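Local coordinates for protein actinorhodin polyketide putative beta-ketoacyl synthase 2 (PDB 1TQY) that acts as the chain length factor of the actinorhodin polyketide synthase, a ketosynthase-family subunit that probably sets how long the polyketide chain grows, at residues Val19-Leu24 with Gly57-Phe62; Gly238-Leu242 with Pro347-Val351; Thr332-Thr337 with Ile362-Ala366. All coordinates share one frame; numbering follows the deposited sequence.

Contact 1 (Val19-Leu24 with Gly57-Phe62); sequences VAPNGL and GQIDDF. With NA (sodium ion), chain K.
Ile59 lies against the end of strand 11-20. Its CG1 branch stands beside its own backbone N (chi1 -67°) and then runs extended. CG1 therefore packs on the backbone at Ala20 and Pro21, 3.6 Å from Pro21 N. CD1 goes further and reaches Val19 O at 3.6 Å. The other branch, CG2, faces the side chain of Leu24. Outside the two segments, Leu82 of helix 78-93 also touches Ile59.

The side chains of Leu24 and Asp61 lie alongside each other, pointing opposite ways. CD1 of Leu24 comes to 3.2 Å from Asp61 O, a tight fit, and also meets the edge of the Phe62 ring near its plane. The Asp61 carboxylate lies beside Leu24 CB and CG (chi1 51°) and reaches the Ala20-Gly23 type I turn through water. One water accepts from Leu24 N and donates to Asp61 OD1. A second water lies 3.0 Å from both Ala20 O and Asp61 OD2.

Pro21 sits over the Gly57-Gln58 backbone, its CG 3.1 Å from Gly57 O. Here the sodium ion is bound by Pro21 O and Gln58 O, each carbonyl at 2.3 Å from the metal, and by waters. No direct hydrogen bond joins the segments. The cation lets two carbonyl oxygens converge that would otherwise be expected to repel, so metal, water and apolar packing hold this contact together.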
# COMPACT_ATOMS: atom_id res chain seq x y z
N VAL B 19 -3.22 20.74 -1.75
CA VAL B 19 -4.37 20.97 -0.90
C VAL B 19 -3.80 20.98 0.52
O VAL B 19 -3.54 19.93 1.12
CB VAL B 19 -5.43 19.84 -1.09
CG1 VAL B 19 -6.04 19.95 -2.50
CG2 VAL B 19 -4.81 18.46 -0.92
N ALA B 20 -3.60 22.18 1.05
CA ALA B 20 -3.02 22.34 2.39
C ALA B 20 -3.80 23.22 3.36
O ALA B 20 -4.54 24.11 2.95
CB ALA B 20 -1.59 22.87 2.25
N PRO B 21 -3.62 22.97 4.67
CA PRO B 21 -4.32 23.75 5.70
C PRO B 21 -4.08 25.26 5.60
O PRO B 21 -4.89 26.04 6.10
CB PRO B 21 -3.77 23.16 7.01
CG PRO B 21 -3.49 21.73 6.64
CD PRO B 21 -2.83 21.89 5.28
N ASN B 22 -2.99 25.67 4.96
CA ASN B 22 -2.73 27.10 4.81
C ASN B 22 -2.85 27.57 3.36
O ASN B 22 -2.37 28.64 3.00
CB ASN B 22 -1.34 27.45 5.38
CG ASN B 22 -0.21 26.71 4.70
OD1 ASN B 22 -0.43 25.67 4.08
ND2 ASN B 22 1.01 27.23 4.83
N GLY B 23 -3.50 26.76 2.53
CA GLY B 23 -3.67 27.15 1.14
C GLY B 23 -4.23 26.11 0.18
O GLY B 23 -3.59 25.08 -0.08
N LEU B 24 -5.42 26.37 -0.34
CA LEU B 24 -6.07 25.47 -1.29
C LEU B 24 -5.55 25.82 -2.67
O LEU B 24 -6.09 26.69 -3.34
CB LEU B 24 -7.59 25.65 -1.29
CG LEU B 24 -8.46 24.40 -1.06
CD1 LEU B 24 -9.89 24.74 -1.41
CD2 LEU B 24 -7.98 23.24 -1.87
N GLY B 57 -4.13 20.92 11.64
CA GLY B 57 -4.08 21.70 10.42
C GLY B 57 -5.30 21.36 9.58
O GLY B 57 -5.29 20.39 8.82
N GLN B 58 -6.35 22.16 9.71
CA GLN B 58 -7.57 21.93 8.94
C GLN B 58 -7.64 22.76 7.68
O GLN B 58 -7.10 23.87 7.62
CB GLN B 58 -8.81 22.28 9.76
CG GLN B 58 -9.15 21.33 10.87
CD GLN B 58 -10.36 21.82 11.67
OE1 GLN B 58 -10.78 21.18 12.63
NE2 GLN B 58 -10.91 22.96 11.28
N ILE B 59 -8.28 22.20 6.66
CA ILE B 59 -8.51 22.90 5.41
C ILE B 59 -9.97 23.33 5.57
O ILE B 59 -10.85 22.49 5.60
CB ILE B 59 -8.36 21.96 4.20
CG1 ILE B 59 -6.90 21.52 4.07
CG2 ILE B 59 -8.84 22.68 2.94
CD1 ILE B 59 -6.65 20.57 2.90
N ASP B 60 -10.22 24.63 5.70
CA ASP B 60 -11.58 25.11 5.91
C ASP B 60 -12.22 25.85 4.75
O ASP B 60 -13.34 26.31 4.86
CB ASP B 60 -11.66 26.02 7.15
CG ASP B 60 -11.20 25.34 8.41
OD1 ASP B 60 -11.64 24.20 8.69
OD2 ASP B 60 -10.39 25.96 9.14
N ASP B 61 -11.52 25.96 3.64
CA ASP B 61 -12.08 26.67 2.50
C ASP B 61 -12.32 25.74 1.33
O ASP B 61 -12.32 26.16 0.17
CB ASP B 61 -11.15 27.80 2.08
CG ASP B 61 -9.73 27.32 1.88
OD1 ASP B 61 -8.88 28.12 1.44
OD2 ASP B 61 -9.46 26.13 2.17
N PHE B 62 -12.51 24.46 1.64
CA PHE B 62 -12.76 23.45 0.61
C PHE B 62 -14.17 22.91 0.74
O PHE B 62 -14.50 22.24 1.72
CB PHE B 62 -11.77 22.29 0.75
CG PHE B 62 -12.01 21.17 -0.23
CD1 PHE B 62 -11.74 21.35 -1.59
CD2 PHE B 62 -12.49 19.93 0.20
CE1 PHE B 62 -11.95 20.31 -2.50
CE2 PHE B 62 -12.70 18.88 -0.70
CZ PHE B 62 -12.42 19.07 -2.06
NA NA K . -6.57 26.10 7.60
O HOH W 1 -6.69 26.22 3.24
O HOH W 2 -6.61 28.95 0.17
O HOH W 3 -7.73 25.99 10.35
O HOH W 4 -7.67 26.41 6.05
O HOH W 5 -6.08 28.34 8.06

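Contact 2 (Gly238-Leu242 with Pro347-Val351); sequences GGAIL and PLDVV
Leu242 and Ala240 of strand 238-242 both point their CB atoms at helix 347-351. Leu242 makes the longer reach. Its CB leaves the strand toward the helix. CG then lies nearly eclipsed with the backbone N, at chi1 15°, an unusual value. From CG the two methyls part. CD1 meets Val350 CG1 at 3.9 Å, with the two side chains crossing at a slant. CD2 meets Val351 CG2 at 3.9 Å, where the side chains lie alongside and point opposite ways. CD2 also lies 4.1 Å from Pro347 O.

Ala240 is short, and the helix comes close to it. Its CB touches Val351 CG2 at 3.9 Å and Leu348 CD1 at 4.1 Å. CG2 of Val351 thus bridges Ala240 and Leu242. It can do so because it stands beside its own backbone N, with CG1 turned to the anti position (chi1 171°). The Pro347 ring carbon CB rests 3.6 Å from Ala240 O.

No hydrogen bond crosses the contact, and every touching residue is buried. The axes of the two segments pass 7.0 Å apart, with 64° between their directions. Val350 also touches Leu173 and Leu176 of helix 171-185, and Val351 touches Val18 of strand 11-20. A buried helix from the C-terminal half, packed on a sheet of the N-terminal half beside its counterpart helix, is characteristic of the five-layered thiolase fold.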
# COMPACT_ATOMS: atom_id res chain seq x y z
N GLY B 238 -4.61 16.87 4.28
CA GLY B 238 -4.23 17.42 2.99
C GLY B 238 -3.03 16.73 2.40
O GLY B 238 -2.67 15.62 2.80
N GLY B 239 -2.40 17.39 1.44
CA GLY B 239 -1.24 16.83 0.80
C GLY B 239 -1.03 17.39 -0.59
O GLY B 239 -1.34 18.55 -0.87
N ALA B 240 -0.49 16.56 -1.48
CA ALA B 240 -0.24 17.00 -2.83
C ALA B 240 -0.20 15.84 -3.80
O ALA B 240 0.04 14.69 -3.42
CB ALA B 240 1.08 17.75 -2.89
N ILE B 241 -0.46 16.14 -5.05
CA ILE B 241 -0.42 15.13 -6.09
C ILE B 241 0.42 15.80 -7.16
O ILE B 241 0.30 17.00 -7.39
CB ILE B 241 -1.82 14.83 -6.63
CG1 ILE B 241 -2.67 14.13 -5.55
CG2 ILE B 241 -1.72 13.96 -7.88
CD1 ILE B 241 -2.18 12.73 -5.15
N LEU B 242 1.32 15.05 -7.77
CA LEU B 242 2.13 15.64 -8.83
C LEU B 242 2.20 14.73 -10.03
O LEU B 242 1.98 13.52 -9.92
CB LEU B 242 3.54 15.99 -8.34
CG LEU B 242 4.16 15.47 -7.04
CD1 LEU B 242 5.58 16.04 -6.96
CD2 LEU B 242 3.34 15.93 -5.82
N PRO B 347 5.02 14.29 -0.26
CA PRO B 347 4.63 14.94 -1.52
C PRO B 347 4.63 16.46 -1.43
O PRO B 347 5.12 17.14 -2.33
CB PRO B 347 3.25 14.35 -1.78
CG PRO B 347 3.44 12.92 -1.32
CD PRO B 347 4.15 13.13 0.02
N LEU B 348 4.08 17.00 -0.34
CA LEU B 348 4.01 18.45 -0.16
C LEU B 348 5.40 19.05 0.04
O LEU B 348 5.70 20.15 -0.43
CB LEU B 348 3.09 18.81 1.01
CG LEU B 348 2.71 20.30 1.06
CD1 LEU B 348 2.11 20.71 -0.27
CD2 LEU B 348 1.71 20.55 2.19
N ASP B 349 6.26 18.32 0.75
CA ASP B 349 7.63 18.76 0.99
C ASP B 349 8.35 18.84 -0.37
O ASP B 349 9.08 19.80 -0.64
CB ASP B 349 8.35 17.77 1.91
CG ASP B 349 8.19 18.11 3.39
OD1 ASP B 349 7.29 18.92 3.75
OD2 ASP B 349 8.95 17.56 4.22
N VAL B 350 8.12 17.84 -1.21
CA VAL B 350 8.71 17.82 -2.54
C VAL B 350 8.27 19.04 -3.35
O VAL B 350 9.08 19.69 -4.01
CB VAL B 350 8.33 16.53 -3.30
CG1 VAL B 350 8.71 16.65 -4.78
CG2 VAL B 350 9.05 15.33 -2.66
N VAL B 351 6.98 19.35 -3.30
CA VAL B 351 6.45 20.50 -4.02
C VAL B 351 7.09 21.77 -3.49
O VAL B 351 7.49 22.65 -4.25
CB VAL B 351 4.91 20.62 -3.85
CG1 VAL B 351 4.43 21.95 -4.42
CG2 VAL B 351 4.22 19.47 -4.55

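Contact 3 (Thr332-Thr337 with Ile362-Ala366); sequences TVPKTT and IAPTA
Thr336 OG1 is gripped by Ala366 N across the contact and by Val333 O within its own loop. It accepts from Ala366 N at 3.0 Å, with an N-H...O angle of 151°. It donates to Val333 O, approaching in the plane of that carbonyl. The hydroxyl reaches both because it stands between its backbone N and carbonyl carbon (chi1 47°). The methyl CG2, beside the backbone N, meets Thr365 CG2 at 3.6 Å, where the two side chains cross at about a right angle.

Thr365 OG1 is the second polar link. It accepts from Val333 N at 2.8 Å in a nearly straight bond of 164°. The same hydroxyl is hydrogen-bonded to Val380 O, so it ties three pieces of chain together. Thr332 OG1 makes the shortest bond, donating to Ala363 O at 2.6 Å, tilted somewhat out of the carbonyl plane. Its methyl CG2 packs on Ile362 CG2.

Apolar contacts fill in between these bonds. Pro334 CG lies 3.7 Å from Ala363 CB, and Thr337 CG2 meets Ala366 CB. Pro334 O takes both OG1 and N of Thr337, from opposite faces of its plane, which fixes the short 3-10 turn. Pro364 O is buried here without a hydrogen-bonding partner in the model.

The two segments lie in the connections before and after helix 345-359, which links the parallel strands 330-332 and 378-379. This is a beta-alpha-beta crossover of the C-terminal half of the thiolase fold. In ketosynthase relatives the first of these loops carries an active-site lysine, and Lys335 occupies what is probably the equivalent place.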
# COMPACT_ATOMS: atom_id res chain seq x y z
N THR B 332 15.57 23.17 6.56
CA THR B 332 14.30 23.86 6.73
C THR B 332 13.15 22.88 6.92
O THR B 332 13.21 21.73 6.49
CB THR B 332 14.02 24.82 5.54
OG1 THR B 332 12.83 25.57 5.82
CG2 THR B 332 13.82 24.05 4.25
N VAL B 333 12.10 23.35 7.59
CA VAL B 333 10.93 22.53 7.86
C VAL B 333 9.66 23.35 7.64
O VAL B 333 9.03 23.80 8.60
CB VAL B 333 10.97 22.00 9.32
CG1 VAL B 333 9.79 21.10 9.60
CG2 VAL B 333 12.28 21.24 9.55
N PRO B 334 9.27 23.56 6.37
CA PRO B 334 8.06 24.34 6.10
C PRO B 334 6.78 23.71 6.64
O PRO B 334 5.80 24.42 6.89
CB PRO B 334 8.07 24.45 4.58
CG PRO B 334 9.53 24.40 4.24
CD PRO B 334 10.01 23.28 5.13
N LYS B 335 6.78 22.40 6.84
CA LYS B 335 5.57 21.75 7.35
C LYS B 335 5.12 22.33 8.69
O LYS B 335 4.04 21.98 9.19
CB LYS B 335 5.76 20.23 7.46
CG LYS B 335 6.87 19.76 8.38
CD LYS B 335 6.83 18.24 8.55
CE LYS B 335 7.09 17.50 7.23
NZ LYS B 335 8.51 17.70 6.75
N THR B 336 5.92 23.21 9.27
CA THR B 336 5.53 23.85 10.52
C THR B 336 4.29 24.71 10.24
O THR B 336 3.54 25.05 11.16
CB THR B 336 6.65 24.75 11.08
OG1 THR B 336 7.17 25.58 10.03
CG2 THR B 336 7.78 23.91 11.66
N THR B 337 4.08 25.05 8.98
CA THR B 337 2.92 25.85 8.60
C THR B 337 1.68 25.02 8.29
O THR B 337 0.58 25.56 8.19
CB THR B 337 3.20 26.74 7.37
OG1 THR B 337 3.54 25.92 6.25
CG2 THR B 337 4.32 27.72 7.65
N ILE B 362 14.85 29.69 -0.34
CA ILE B 362 14.54 28.57 0.54
C ILE B 362 13.35 28.90 1.44
O ILE B 362 13.42 29.83 2.25
CB ILE B 362 15.75 28.19 1.44
CG1 ILE B 362 16.94 27.79 0.55
CG2 ILE B 362 15.36 27.04 2.37
CD1 ILE B 362 18.23 27.49 1.32
N ALA B 363 12.27 28.14 1.30
CA ALA B 363 11.07 28.32 2.12
C ALA B 363 11.52 28.25 3.57
O ALA B 363 12.24 27.34 3.96
CB ALA B 363 10.08 27.21 1.82
N PRO B 364 11.11 29.22 4.40
CA PRO B 364 11.51 29.25 5.81
C PRO B 364 10.73 28.34 6.76
O PRO B 364 9.74 27.72 6.37
CB PRO B 364 11.32 30.71 6.18
CG PRO B 364 10.06 31.05 5.43
CD PRO B 364 10.31 30.41 4.06
N THR B 365 11.21 28.25 8.00
CA THR B 365 10.55 27.44 9.02
C THR B 365 9.87 28.41 9.97
O THR B 365 10.48 29.37 10.43
CB THR B 365 11.57 26.60 9.82
OG1 THR B 365 12.37 25.83 8.92
CG2 THR B 365 10.83 25.66 10.78
N ALA B 366 8.60 28.15 10.27
CA ALA B 366 7.80 28.99 11.16
C ALA B 366 7.78 28.46 12.59
O ALA B 366 7.99 27.27 12.83
CB ALA B 366 6.36 29.07 10.63

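How the contacts relate
Contacts 1 and 2 share a sheet. Strands 11-20 and 238-246 are neighbours in it, and Val19 O lies 2.8 Å from Gly239 N, probably a hydrogen bond. Ala20 CB also packs on Leu348 CD2. Contacts 2 and 3 alternate along the chain, because helix 345-359 runs between the two loops of contact 3. A salt bridge joins them, from Lys335 NZ to Asp349 OD2 at 2.6 Å. Contact 1 meets contact 3 more lightly, where Asn22 packs on Thr337. The centres lie about 13 to 16 Å apart. The sodium ion belongs to contact 1. The side chain of Leu348 in contact 2 is about 11 Å from the sodium ion. The side chain of Thr337 in contact 3 is about 10 Å from the sodium ion.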